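Local coordinates for protein formiminoglutamase (Trypanosoma cruzi, PDB 4MYK) that hydrolyses N-formimino-L-glutamate to L-glutamate and formamide as an arginase-like, manganese-dependent enzyme, at residues 89-94 with 98-103; 107-112 with 129-134. The protein carries 1 engineered substitution. All coordinates share one frame; numbering follows the deposited sequence.

How the contacts relate
Both contacts hang on helix 94-110, one in its N-terminal half, the other at its C-terminal end. Contact 1 folds the loop after strand 83-88 back on the N-terminal half of the helix; it is partly buried, and lies toward the metal-binding end, the His-98 side chain being about 13 Å from a bound manganese. Contact 2 is fully buried, away from the annotated sites, and sets the last turn of the same helix against helix 125-135. Their chemistry differs accordingly: a lysine-to-carbonyl bond beside aliphatic packing in contact 1, leucine, alanine and methionine alone in contact 2. Between them, a salt bridge from Glu-102 OE1 to Arg-130 NE (3.1 Å) ties the two helices.

Contact 1 (89-94 with 98-103); sequences ITASTL and HEKLES
Ile-89 packs on Leu-101 where the loop after strand 83-88, an edge strand of the parallel sheet in this arginase/deacetylase fold, turns back to start helix 94-110; this is the beta-to-alpha connection of a beta-alpha-beta unit. The isoleucine carries its two branches to different places. CG2, anti to the backbone N, sits 3.7 Å from Leu-101 N and also touches Lys-100 CB, while CG1 lies 4.2 Å from Leu-101 CD1, the two side chains crossing at about a right angle. Phe-37 of strand 32-37 touches both. At Thr-90 the backbone does the work: Lys-100 NZ donates to Thr-90 O at 3.0 Å, coming in almost end-on (C=O...N angle 165°). A bend at chi3 (45°) turns the lysine's amine toward that carbonyl. Next, Ala-91 CB rests 3.9 Å from Lys-100 CD, on the apolar part of the same chain. Thr-93 then takes the N-cap position, and OG1 makes a weak hydrogen bond to Glu-96 N. Leu-94, in the first turn, closes the contact: its side chain meets His-98 with CG 4.0 Å from CD2 of the imidazole.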
loop_
_atom_site.group_PDB
_atom_site.type_symbol
_atom_site.label_atom_id
_atom_site.label_comp_id
_atom_site.label_asym_id
_atom_site.label_seq_id
_atom_site.Cartn_x
_atom_site.Cartn_y
_atom_site.Cartn_z
ATOM N N ILE A 89 -27.059 12.763 14.548
ATOM C CA ILE A 89 -28.466 12.412 14.540
ATOM C C ILE A 89 -28.675 11.283 15.541
ATOM O O ILE A 89 -28.189 10.173 15.335
ATOM C CB ILE A 89 -28.911 11.932 13.145
ATOM C CG1 ILE A 89 -28.754 13.055 12.118
ATOM C CG2 ILE A 89 -30.347 11.443 13.179
ATOM C CD1 ILE A 89 -29.510 14.323 12.477
ATOM N N THR A 90 -29.386 11.563 16.627
ATOM C CA THR A 90 -29.619 10.550 17.651
ATOM C C THR A 90 -31.098 10.293 17.846
ATOM O O THR A 90 -31.901 11.220 17.811
ATOM C CB THR A 90 -29.021 10.963 18.995
ATOM O OG1 THR A 90 -29.161 12.381 19.152
ATOM C CG2 THR A 90 -27.542 10.577 19.059
ATOM N N ALA A 91 -31.449 9.031 18.066
ATOM C CA ALA A 91 -32.847 8.632 18.150
ATOM C C ALA A 91 -33.013 7.337 18.949
ATOM O O ALA A 91 -32.100 6.509 19.006
ATOM C CB ALA A 91 -33.424 8.472 16.753
ATOM N N SER A 92 -34.184 7.161 19.555
ATOM C CA SER A 92 -34.448 5.983 20.383
ATOM C C SER A 92 -34.520 4.689 19.561
ATOM O O SER A 92 -34.121 3.628 20.033
ATOM C CB SER A 92 -35.730 6.170 21.198
ATOM O OG SER A 92 -36.891 6.025 20.396
ATOM N N THR A 93 -35.039 4.782 18.338
ATOM C CA THR A 93 -35.095 3.633 17.436
ATOM C C THR A 93 -34.337 3.946 16.169
ATOM O O THR A 93 -34.093 5.103 15.853
ATOM C CB THR A 93 -36.541 3.242 17.039
ATOM O OG1 THR A 93 -37.153 4.313 16.309
ATOM C CG2 THR A 93 -37.385 2.904 18.269
ATOM N N LEU A 94 -33.988 2.904 15.429
ATOM C CA LEU A 94 -33.161 3.047 14.233
ATOM C C LEU A 94 -33.886 3.720 13.062
ATOM O O LEU A 94 -33.342 4.597 12.391
ATOM C CB LEU A 94 -32.654 1.677 13.803
ATOM C CG LEU A 94 -31.523 1.738 12.801
ATOM C CD1 LEU A 94 -30.274 2.328 13.461
ATOM C CD2 LEU A 94 -31.282 0.344 12.279
ATOM N N HIS A 98 -33.279 7.218 11.052
ATOM C CA HIS A 98 -33.343 7.378 9.610
ATOM C C HIS A 98 -34.215 8.550 9.215
ATOM O O HIS A 98 -33.907 9.288 8.282
ATOM C CB HIS A 98 -33.898 6.111 8.978
ATOM C CG HIS A 98 -32.880 5.032 8.833
ATOM N ND1 HIS A 98 -32.418 4.611 7.609
ATOM C CD2 HIS A 98 -32.201 4.318 9.761
ATOM C CE1 HIS A 98 -31.513 3.664 7.787
ATOM N NE2 HIS A 98 -31.361 3.471 9.083
ATOM N N GLU A 99 -35.323 8.701 9.924
ATOM C CA GLU A 99 -36.262 9.771 9.637
ATOM C C GLU A 99 -35.659 11.117 9.972
ATOM O O GLU A 99 -35.769 12.057 9.197
ATOM C CB GLU A 99 -37.542 9.579 10.437
ATOM C CG GLU A 99 -38.304 8.312 10.098
ATOM C CD GLU A 99 -39.614 8.256 10.836
ATOM O OE1 GLU A 99 -40.277 9.310 10.921
ATOM O OE2 GLU A 99 -39.976 7.174 11.347
ATOM N N LYS A 100 -35.019 11.208 11.130
ATOM C CA LYS A 100 -34.424 12.465 11.564
ATOM C C LYS A 100 -33.227 12.851 10.701
ATOM O O LYS A 100 -32.954 14.038 10.503
ATOM C CB LYS A 100 -33.986 12.374 13.019
ATOM C CG LYS A 100 -35.066 11.954 13.972
ATOM C CD LYS A 100 -34.513 11.999 15.367
ATOM C CE LYS A 100 -33.725 13.282 15.559
ATOM N NZ LYS A 100 -33.549 13.626 17.001
ATOM N N LEU A 101 -32.507 11.842 10.212
ATOM C CA LEU A 101 -31.407 12.054 9.273
ATOM C C LEU A 101 -31.915 12.648 7.955
ATOM O O LEU A 101 -31.473 13.707 7.540
ATOM C CB LEU A 101 -30.636 10.747 9.014
ATOM C CG LEU A 101 -29.602 10.805 7.879
ATOM C CD1 LEU A 101 -28.610 11.939 8.117
ATOM C CD2 LEU A 101 -28.876 9.482 7.692
ATOM N N GLU A 102 -32.855 11.973 7.305
ATOM C CA GLU A 102 -33.440 12.507 6.076
ATOM C C GLU A 102 -33.997 13.929 6.268
ATOM O O GLU A 102 -33.771 14.825 5.454
ATOM C CB GLU A 102 -34.546 11.584 5.563
ATOM C CG GLU A 102 -35.235 12.072 4.293
ATOM C CD GLU A 102 -36.475 11.251 3.935
ATOM O OE1 GLU A 102 -36.544 10.063 4.327
ATOM O OE2 GLU A 102 -37.382 11.800 3.261
ATOM N N SER A 103 -34.733 14.130 7.348
ATOM C CA SER A 103 -35.406 15.391 7.560
ATOM C C SER A 103 -34.383 16.512 7.680
ATOM O O SER A 103 -34.592 17.621 7.190
ATOM C CB SER A 103 -36.275 15.297 8.811
ATOM O OG SER A 103 -37.055 16.465 8.978
#

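Contact 2 (107-112 with 129-134); sequences TVLARG and GRAMLR
The last turn of helix 94-110 comes close to helix 125-135, bringing the CA of Leu-109 to 7.7 Å from the CA of Met-132. No hydrogen bond crosses between the two segments, and one side chain, Leu-109, bridges them. Its CB points at the other helix, and because CD1 is anti to CA (chi2 -178°) the side chain stretches straight across, leading with that methyl. CD1 lands on the backbone as well as on side chains: it is 3.4 Å from Ala-131 O, a van der Waals contact with the carbonyl, and 4.3 Å from Ala-131 CB. Ala-131 CB faces helix 94-110 and also touches Val-105, one turn before Leu-109.

Met-132 reaches the leucine differently. Its CB starts away from segment 107-112, but bends at chi2 (-72°) and chi3 (-65°) fold the chain up and leave the sulfur beside the leucine's branched end. SD sits 3.7 Å from Leu-109 CD1 and 4.1 Å from Leu-109 CD2, so both methyls touch it, and the two side chains cross at roughly a right angle. Both also pack on the sheet: Met-132 on Met-275 and Met-276 of strand 274-280, and Leu-109 on Pro-115 of strand 114-119. Just beyond, the helix stops. Arg-111 is the first residue to leave helical angles, Gly-112 N bonds back to Leu-109 O at 2.9 Å, and Gly-112, with positive phi, ends the turn before strand 114-119. Helices 94-110 and 125-135 flank that strand along the chain and pack side by side on the parallel sheet, as in the layered alpha/beta architecture of the arginase/deacetylase fold.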
loop_
_atom_site.group_PDB
_atom_site.type_symbol
_atom_site.label_atom_id
_atom_site.label_comp_id
_atom_site.label_asym_id
_atom_site.label_seq_id
_atom_site.Cartn_x
_atom_site.Cartn_y
_atom_site.Cartn_z
ATOM N N THR A 107 -33.638 19.832 5.115
ATOM C CA THR A 107 -33.652 21.220 5.565
ATOM C C THR A 107 -32.406 21.979 5.095
ATOM O O THR A 107 -32.519 23.068 4.540
ATOM C CB THR A 107 -33.852 21.332 7.103
ATOM O OG1 THR A 107 -32.704 20.824 7.791
ATOM C CG2 THR A 107 -35.077 20.545 7.538
ATOM N N VAL A 108 -31.223 21.393 5.289
ATOM C CA VAL A 108 -29.982 22.008 4.802
ATOM C C VAL A 108 -30.034 22.204 3.287
ATOM O O VAL A 108 -29.633 23.247 2.768
ATOM C CB VAL A 108 -28.713 21.190 5.179
ATOM C CG1 VAL A 108 -27.485 21.809 4.552
ATOM C CG2 VAL A 108 -28.539 21.140 6.673
ATOM N N LEU A 109 -30.542 21.185 2.596
ATOM C CA LEU A 109 -30.719 21.223 1.147
ATOM C C LEU A 109 -31.695 22.327 0.742
ATOM O O LEU A 109 -31.391 23.162 -0.110
ATOM C CB LEU A 109 -31.236 19.877 0.626
ATOM C CG LEU A 109 -30.287 18.688 0.462
ATOM C CD1 LEU A 109 -31.055 17.502 -0.114
ATOM C CD2 LEU A 109 -29.119 19.066 -0.432
ATOM N N ALA A 110 -32.865 22.313 1.368
ATOM C CA ALA A 110 -33.929 23.271 1.088
ATOM C C ALA A 110 -33.473 24.730 1.138
ATOM O O ALA A 110 -34.029 25.576 0.439
ATOM C CB ALA A 110 -35.107 23.045 2.039
ATOM N N ARG A 111 -32.471 25.039 1.954
ATOM C CA ARG A 111 -32.071 26.443 2.099
ATOM C C ARG A 111 -30.829 26.771 1.300
ATOM O O ARG A 111 -30.259 27.845 1.438
ATOM C CB ARG A 111 -31.866 26.839 3.566
ATOM C CG ARG A 111 -30.491 26.556 4.093
ATOM C CD ARG A 111 -30.318 27.073 5.508
ATOM N NE ARG A 111 -29.083 26.544 6.075
ATOM C CZ ARG A 111 -29.028 25.464 6.842
ATOM N NH1 ARG A 111 -30.146 24.828 7.154
ATOM N NH2 ARG A 111 -27.865 25.033 7.302
ATOM N N GLY A 112 -30.400 25.833 0.467
ATOM C CA GLY A 112 -29.255 26.073 -0.389
ATOM C C GLY A 112 -27.892 25.722 0.182
ATOM O O GLY A 112 -26.896 25.849 -0.519
ATOM N N GLY A 129 -30.597 10.019 0.206
ATOM C CA GLY A 129 -31.141 10.070 -1.134
ATOM C C GLY A 129 -32.577 10.566 -1.188
ATOM O O GLY A 129 -32.938 11.327 -2.086
ATOM N N ARG A 130 -33.404 10.127 -0.241
ATOM C CA ARG A 130 -34.793 10.587 -0.183
ATOM C C ARG A 130 -34.876 12.086 0.107
ATOM O O ARG A 130 -35.714 12.793 -0.460
ATOM C CB ARG A 130 -35.593 9.782 0.841
ATOM C CG ARG A 130 -35.920 8.372 0.378
ATOM C CD ARG A 130 -36.882 7.671 1.315
ATOM N NE ARG A 130 -36.334 7.500 2.659
ATOM C CZ ARG A 130 -35.607 6.456 3.040
ATOM N NH1 ARG A 130 -35.325 5.496 2.164
ATOM N NH2 ARG A 130 -35.164 6.374 4.289
ATOM N N ALA A 131 -34.002 12.563 0.991
ATOM C CA ALA A 131 -33.819 14.002 1.194
ATOM C C ALA A 131 -33.565 14.733 -0.133
ATOM O O ALA A 131 -34.055 15.848 -0.337
ATOM C CB ALA A 131 -32.680 14.271 2.191
ATOM N N MET A 132 -32.802 14.094 -1.024
ATOM C CA MET A 132 -32.507 14.642 -2.351
ATOM C C MET A 132 -33.729 14.606 -3.256
ATOM O O MET A 132 -34.017 15.577 -3.948
ATOM C CB MET A 132 -31.362 13.884 -3.033
ATOM C CG MET A 132 -29.963 14.169 -2.486
ATOM S SD MET A 132 -29.271 15.793 -2.868
ATOM C CE MET A 132 -29.113 15.707 -4.663
ATOM N N LEU A 133 -34.433 13.477 -3.253
ATOM C CA LEU A 133 -35.619 13.299 -4.085
ATOM C C LEU A 133 -36.760 14.228 -3.680
ATOM O O LEU A 133 -37.669 14.482 -4.473
ATOM C CB LEU A 133 -36.104 11.848 -4.047
ATOM C CG LEU A 133 -35.148 10.760 -4.550
ATOM C CD1 LEU A 133 -35.786 9.380 -4.385
ATOM C CD2 LEU A 133 -34.743 11.012 -5.996
ATOM N N ARG A 134 -36.716 14.719 -2.445
ATOM C CA ARG A 134 -37.698 15.695 -1.982
ATOM C C ARG A 134 -37.257 17.073 -2.408
ATOM O O ARG A 134 -38.063 17.884 -2.855
ATOM C CB ARG A 134 -37.836 15.676 -0.455
ATOM C CG ARG A 134 -38.629 14.512 0.115
ATOM C CD ARG A 134 -38.517 14.520 1.640
ATOM N NE ARG A 134 -38.953 15.803 2.180
ATOM C CZ ARG A 134 -38.642 16.271 3.385
ATOM N NH1 ARG A 134 -37.875 15.571 4.206
ATOM N NH2 ARG A 134 -39.099 17.460 3.766
#